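Local coordinates for protein metallo-carboxypeptidase (Pseudomonas aeruginosa, PDB 4A39) that probably removes amino acids from the C termini of peptide or protein substrates as a zinc-dependent carboxypeptidase of the M14 family, at residues His280-Cys286 / Ala344-Met349; Leu307-Glu312 / Arg371-Val376. All coordinates share one frame. Residue numbers count along the deposited sequence, not the author numbering.

Interaction 1 of 2, residues His280-Cys286 / Ala344-Met349; sequences HVFAAGC and AFTIEM. With GEM ((2-guanidinoethylmercapto)succinic acid), chain D.
An antiparallel pair of strands can carry catalytic chemistry on one face and core packing on the other. Here strands 282-284 and 344-349 run at 144° to each other, their axes 4.6 Å apart at closest approach. Glu348, the residue most covered, forms a hydrogen-bonded pair with Phe282: Phe282 N to Glu348 O is 3.0 Å, and Glu348 N to Phe282 O is 2.8 Å. The Phe282 side chain (chi1 p) swings its ring across the pair, so that Glu348 CB lies over one face, 3.7 Å from the centroid, a CH-pi contact. Two residues on, Ala284 pairs with Thr346 in the same way (Ala284 N to Thr346 O 2.9 Å, Thr346 N to Ala284 O 3.0 Å). Between them Ala283 and Ile347, a non-hydrogen-bonded pair, direct Ala283 CB to the other face, 3.8 Å from Ile347 CD1 and 3.7 Å from Phe345 CD1. Glu348, predicted to be the catalytic proton donor/acceptor, has chi1 and chi2 both m; its carboxylate leads away from strand 282-284 to the inhibitor, with OE2 2.8 Å from GEM O12, beside the zinc ligand His273. Thr346 CG2 approaches GEM C6 to 3.1 Å. Strand 282-284 edges the carboxypeptidase sheet, strand 343-350 continuing it to parallel strand 268-275, while helices 332-340 and 366-383 pack against side chains of the pair.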
# COMPACT_ATOMS: atom_id res chain seq x y z
N HIS A 280 4.47 10.30 -8.30
CA HIS A 280 3.48 10.04 -9.35
C HIS A 280 2.91 8.64 -9.16
O HIS A 280 3.61 7.73 -8.74
CB HIS A 280 4.14 10.06 -10.74
CG HIS A 280 4.80 11.36 -11.09
ND1 HIS A 280 4.09 12.46 -11.54
CD2 HIS A 280 6.09 11.75 -11.02
CE1 HIS A 280 4.92 13.47 -11.73
NE2 HIS A 280 6.14 13.06 -11.42
N VAL A 281 1.62 8.48 -9.46
CA VAL A 281 0.99 7.17 -9.38
C VAL A 281 1.34 6.47 -10.69
O VAL A 281 1.27 7.09 -11.76
CB VAL A 281 -0.54 7.27 -9.29
CG1 VAL A 281 -1.16 5.89 -9.45
CG2 VAL A 281 -0.96 7.88 -7.96
N PHE A 282 1.73 5.20 -10.63
CA PHE A 282 2.06 4.46 -11.85
C PHE A 282 1.91 2.96 -11.64
O PHE A 282 1.55 2.51 -10.55
CB PHE A 282 3.49 4.78 -12.32
CG PHE A 282 4.57 4.32 -11.38
CD1 PHE A 282 4.94 5.09 -10.29
CD2 PHE A 282 5.22 3.11 -11.60
CE1 PHE A 282 5.96 4.67 -9.42
CE2 PHE A 282 6.23 2.67 -10.75
CZ PHE A 282 6.60 3.46 -9.65
N ALA A 283 2.16 2.20 -12.70
CA ALA A 283 2.08 0.75 -12.64
C ALA A 283 3.29 0.12 -13.33
O ALA A 283 3.75 0.62 -14.36
CB ALA A 283 0.80 0.27 -13.32
N ALA A 284 3.82 -0.94 -12.74
CA ALA A 284 4.96 -1.66 -13.31
C ALA A 284 4.45 -2.99 -13.84
O ALA A 284 3.82 -3.75 -13.10
CB ALA A 284 6.02 -1.89 -12.23
N GLY A 285 4.71 -3.27 -15.12
CA GLY A 285 4.23 -4.50 -15.74
C GLY A 285 5.17 -5.69 -15.77
O GLY A 285 6.16 -5.73 -15.04
N CYS A 286 4.87 -6.66 -16.63
CA CYS A 286 5.66 -7.89 -16.75
C CYS A 286 6.48 -8.00 -18.03
O CYS A 286 6.76 -9.12 -18.47
CB CYS A 286 4.74 -9.12 -16.68
SG CYS A 286 3.78 -9.31 -15.17
N ALA A 344 -0.95 -8.58 -15.29
CA ALA A 344 -0.48 -8.38 -13.93
C ALA A 344 0.32 -7.09 -13.79
O ALA A 344 1.18 -6.79 -14.63
CB ALA A 344 0.39 -9.56 -13.49
N PHE A 345 0.06 -6.35 -12.72
CA PHE A 345 0.74 -5.09 -12.46
C PHE A 345 1.05 -4.90 -10.98
O PHE A 345 0.36 -5.43 -10.11
CB PHE A 345 -0.14 -3.89 -12.82
CG PHE A 345 -0.18 -3.55 -14.28
CD1 PHE A 345 0.95 -3.07 -14.94
CD2 PHE A 345 -1.38 -3.62 -14.98
CE1 PHE A 345 0.88 -2.65 -16.26
CE2 PHE A 345 -1.46 -3.21 -16.31
CZ PHE A 345 -0.33 -2.72 -16.95
N THR A 346 2.09 -4.12 -10.73
CA THR A 346 2.43 -3.72 -9.38
C THR A 346 1.92 -2.29 -9.46
O THR A 346 2.39 -1.53 -10.31
CB THR A 346 3.95 -3.69 -9.13
OG1 THR A 346 4.47 -5.03 -9.19
CG2 THR A 346 4.24 -3.10 -7.77
N ILE A 347 0.94 -1.93 -8.63
CA ILE A 347 0.41 -0.57 -8.64
C ILE A 347 1.20 0.22 -7.59
O ILE A 347 1.35 -0.24 -6.46
CB ILE A 347 -1.11 -0.53 -8.29
CG1 ILE A 347 -1.91 -1.30 -9.35
CG2 ILE A 347 -1.59 0.91 -8.22
CD1 ILE A 347 -1.80 -0.73 -10.75
N GLU A 348 1.68 1.39 -7.98
CA GLU A 348 2.49 2.21 -7.08
C GLU A 348 1.92 3.61 -6.83
O GLU A 348 1.76 4.40 -7.76
CB GLU A 348 3.90 2.36 -7.65
CG GLU A 348 4.68 1.06 -7.79
CD GLU A 348 5.17 0.52 -6.47
OE1 GLU A 348 5.14 1.26 -5.46
OE2 GLU A 348 5.61 -0.65 -6.44
N MET A 349 1.62 3.89 -5.57
CA MET A 349 1.13 5.21 -5.17
C MET A 349 2.26 5.88 -4.40
O MET A 349 3.02 5.23 -3.69
CB MET A 349 -0.11 5.07 -4.29
CG MET A 349 -1.35 4.60 -5.04
SD MET A 349 -2.68 4.17 -3.90
CE MET A 349 -2.17 2.48 -3.45
C8 GEM D . 8.67 -3.18 -5.73
S7 GEM D . 7.00 -3.82 -6.13
C6 GEM D . 7.16 -4.07 -7.94
C5 GEM D . 8.14 -3.12 -8.63
N3 GEM D . 9.52 -3.46 -8.27
C1 GEM D . 10.36 -3.91 -9.21
N4 GEM D . 9.92 -4.05 -10.46
N2 GEM D . 11.61 -4.22 -8.91
C9 GEM D . 9.38 -4.07 -4.70
O14 GEM D . 8.81 -5.13 -4.36
O15 GEM D . 10.48 -3.66 -4.28
C10 GEM D . 8.60 -1.73 -5.24
C11 GEM D . 7.78 -1.60 -3.96
O12 GEM D . 6.86 -0.76 -3.94
O13 GEM D . 8.11 -2.35 -3.01

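Interaction 2 of 2, residues Leu307-Glu312 / Arg371-Val376; sequences LMARGE and RLGQDV
Where a helix gives way to a loop, apolar, ionic and water-mediated contacts can share one small interface. Leu307, near the end of helix 294-308, provides the apolar part: with chi1 t and chi2 p, its CD2 lies 4.1 Å from Val376 CG2 and its CD1 4.5 Å from Leu372 CD1, both on helix 366-383. Backbone proximity is greatest at Gly311, whose CA is 5.6 Å from Asp375 CA and 3.3 Å from Asp375 OD2; a CB there would clash with that oxygen. The ionic part is a salt bridge from Arg371 NH2 to Glu312 OE2, 3.2 Å, the oxygen lying near the guanidinium plane. Arg368 holds the other carboxylate oxygen of Glu312. Water 1 joins Glu312 OE2 (2.8 Å) to Arg371 NE (2.7 Å), and water 2 links Glu312 N (2.9 Å) to Asp375 OD2 (2.8 Å). The chemistry thus implies a salt bridge doubled by water between the same side chains, a second water carrying the Asp375 carboxylate to a backbone amide, and Leu307 packed on Leu372 and Val376.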
# COMPACT_ATOMS: atom_id res chain seq x y z
N LEU A 307 -7.05 3.58 -17.49
CA LEU A 307 -6.96 4.08 -16.12
C LEU A 307 -6.52 5.54 -16.09
O LEU A 307 -6.99 6.31 -15.26
CB LEU A 307 -6.00 3.23 -15.30
CG LEU A 307 -5.82 3.65 -13.83
CD1 LEU A 307 -7.17 3.77 -13.14
CD2 LEU A 307 -4.95 2.64 -13.12
N MET A 308 -5.63 5.91 -17.00
CA MET A 308 -5.16 7.29 -17.05
C MET A 308 -6.30 8.21 -17.46
O MET A 308 -6.34 9.38 -17.06
CB MET A 308 -3.98 7.40 -18.04
CG MET A 308 -3.37 8.80 -18.13
SD MET A 308 -1.78 8.80 -19.00
CE MET A 308 -0.87 9.96 -18.03
N ALA A 309 -7.25 7.68 -18.22
CA ALA A 309 -8.38 8.48 -18.67
C ALA A 309 -9.42 8.67 -17.57
O ALA A 309 -10.28 9.55 -17.66
CB ALA A 309 -9.04 7.84 -19.89
N ARG A 310 -9.33 7.86 -16.52
CA ARG A 310 -10.30 7.92 -15.43
C ARG A 310 -9.80 8.37 -14.05
O ARG A 310 -10.52 9.06 -13.33
CB ARG A 310 -10.98 6.56 -15.26
CG ARG A 310 -11.75 6.10 -16.48
CD ARG A 310 -12.41 4.75 -16.22
NE ARG A 310 -13.32 4.38 -17.30
CZ ARG A 310 -12.95 4.12 -18.55
NH1 ARG A 310 -11.68 4.19 -18.89
NH2 ARG A 310 -13.87 3.79 -19.45
N GLY A 311 -8.59 7.98 -13.67
CA GLY A 311 -8.11 8.36 -12.35
C GLY A 311 -6.81 9.12 -12.29
O GLY A 311 -6.30 9.61 -13.30
N GLU A 312 -6.27 9.25 -11.08
CA GLU A 312 -5.01 9.94 -10.89
C GLU A 312 -3.97 8.86 -11.14
O GLU A 312 -3.57 8.13 -10.23
CB GLU A 312 -4.91 10.49 -9.47
CG GLU A 312 -6.08 11.39 -9.10
CD GLU A 312 -5.77 12.28 -7.91
OE1 GLU A 312 -5.13 13.34 -8.12
OE2 GLU A 312 -6.15 11.92 -6.78
N ARG A 371 -9.96 6.50 -3.80
CA ARG A 371 -10.52 6.88 -5.09
C ARG A 371 -9.85 6.11 -6.23
O ARG A 371 -10.52 5.68 -7.17
CB ARG A 371 -10.35 8.39 -5.32
CG ARG A 371 -11.35 8.98 -6.32
CD ARG A 371 -10.67 9.69 -7.49
NE ARG A 371 -9.74 10.74 -7.07
CZ ARG A 371 -10.09 11.84 -6.41
NH1 ARG A 371 -11.35 12.05 -6.07
NH2 ARG A 371 -9.16 12.74 -6.08
N LEU A 372 -8.54 5.93 -6.14
CA LEU A 372 -7.83 5.19 -7.18
C LEU A 372 -8.36 3.76 -7.22
O LEU A 372 -8.49 3.17 -8.29
CB LEU A 372 -6.32 5.19 -6.91
CG LEU A 372 -5.46 4.50 -7.97
CD1 LEU A 372 -5.50 5.27 -9.29
CD2 LEU A 372 -4.02 4.41 -7.47
N GLY A 373 -8.68 3.21 -6.05
CA GLY A 373 -9.21 1.86 -6.00
C GLY A 373 -10.51 1.78 -6.76
O GLY A 373 -10.78 0.82 -7.49
N GLN A 374 -11.34 2.81 -6.61
CA GLN A 374 -12.62 2.84 -7.30
C GLN A 374 -12.44 3.04 -8.80
O GLN A 374 -13.20 2.48 -9.60
CB GLN A 374 -13.50 3.94 -6.70
CG GLN A 374 -13.81 3.68 -5.23
CD GLN A 374 -14.69 4.75 -4.62
OE1 GLN A 374 -14.33 5.93 -4.59
NE2 GLN A 374 -15.86 4.35 -4.12
N ASP A 375 -11.45 3.83 -9.20
CA ASP A 375 -11.22 4.07 -10.62
C ASP A 375 -10.63 2.83 -11.29
O ASP A 375 -10.84 2.60 -12.48
CB ASP A 375 -10.32 5.28 -10.84
CG ASP A 375 -10.99 6.59 -10.46
OD1 ASP A 375 -12.23 6.69 -10.62
OD2 ASP A 375 -10.29 7.53 -10.03
N VAL A 376 -9.90 2.03 -10.52
CA VAL A 376 -9.34 0.81 -11.05
C VAL A 376 -10.49 -0.15 -11.37
O VAL A 376 -10.47 -0.86 -12.37
CB VAL A 376 -8.36 0.14 -10.05
CG1 VAL A 376 -8.11 -1.31 -10.43
CG2 VAL A 376 -7.04 0.91 -10.03
O HOH W 1 -7.40 9.43 -6.65
O HOH W 2 -7.77 7.94 -9.00

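How the interactions relate
Followed from the N terminus, the chain passes strand 282-284, helix 294-308 with the loop after it, strand 343-350 and finally helix 366-383. Interaction 1 closes the loop from 286 to 344, bringing strand 343-350 back beside the edge strand 282-284; interaction 2 opens within that loop and closes beyond it, from 312 to 371. The two therefore cross, and each contact spans a part of the chain that the other also uses. They also touch: Met349 CG is 3.6 Å from Leu372 CD2, Val281 CG1 is 3.8 Å from the same atom, and Val281 CB is 3.3 Å from Glu312 O. Together they tie the sheet edge at the active site to the helix layer.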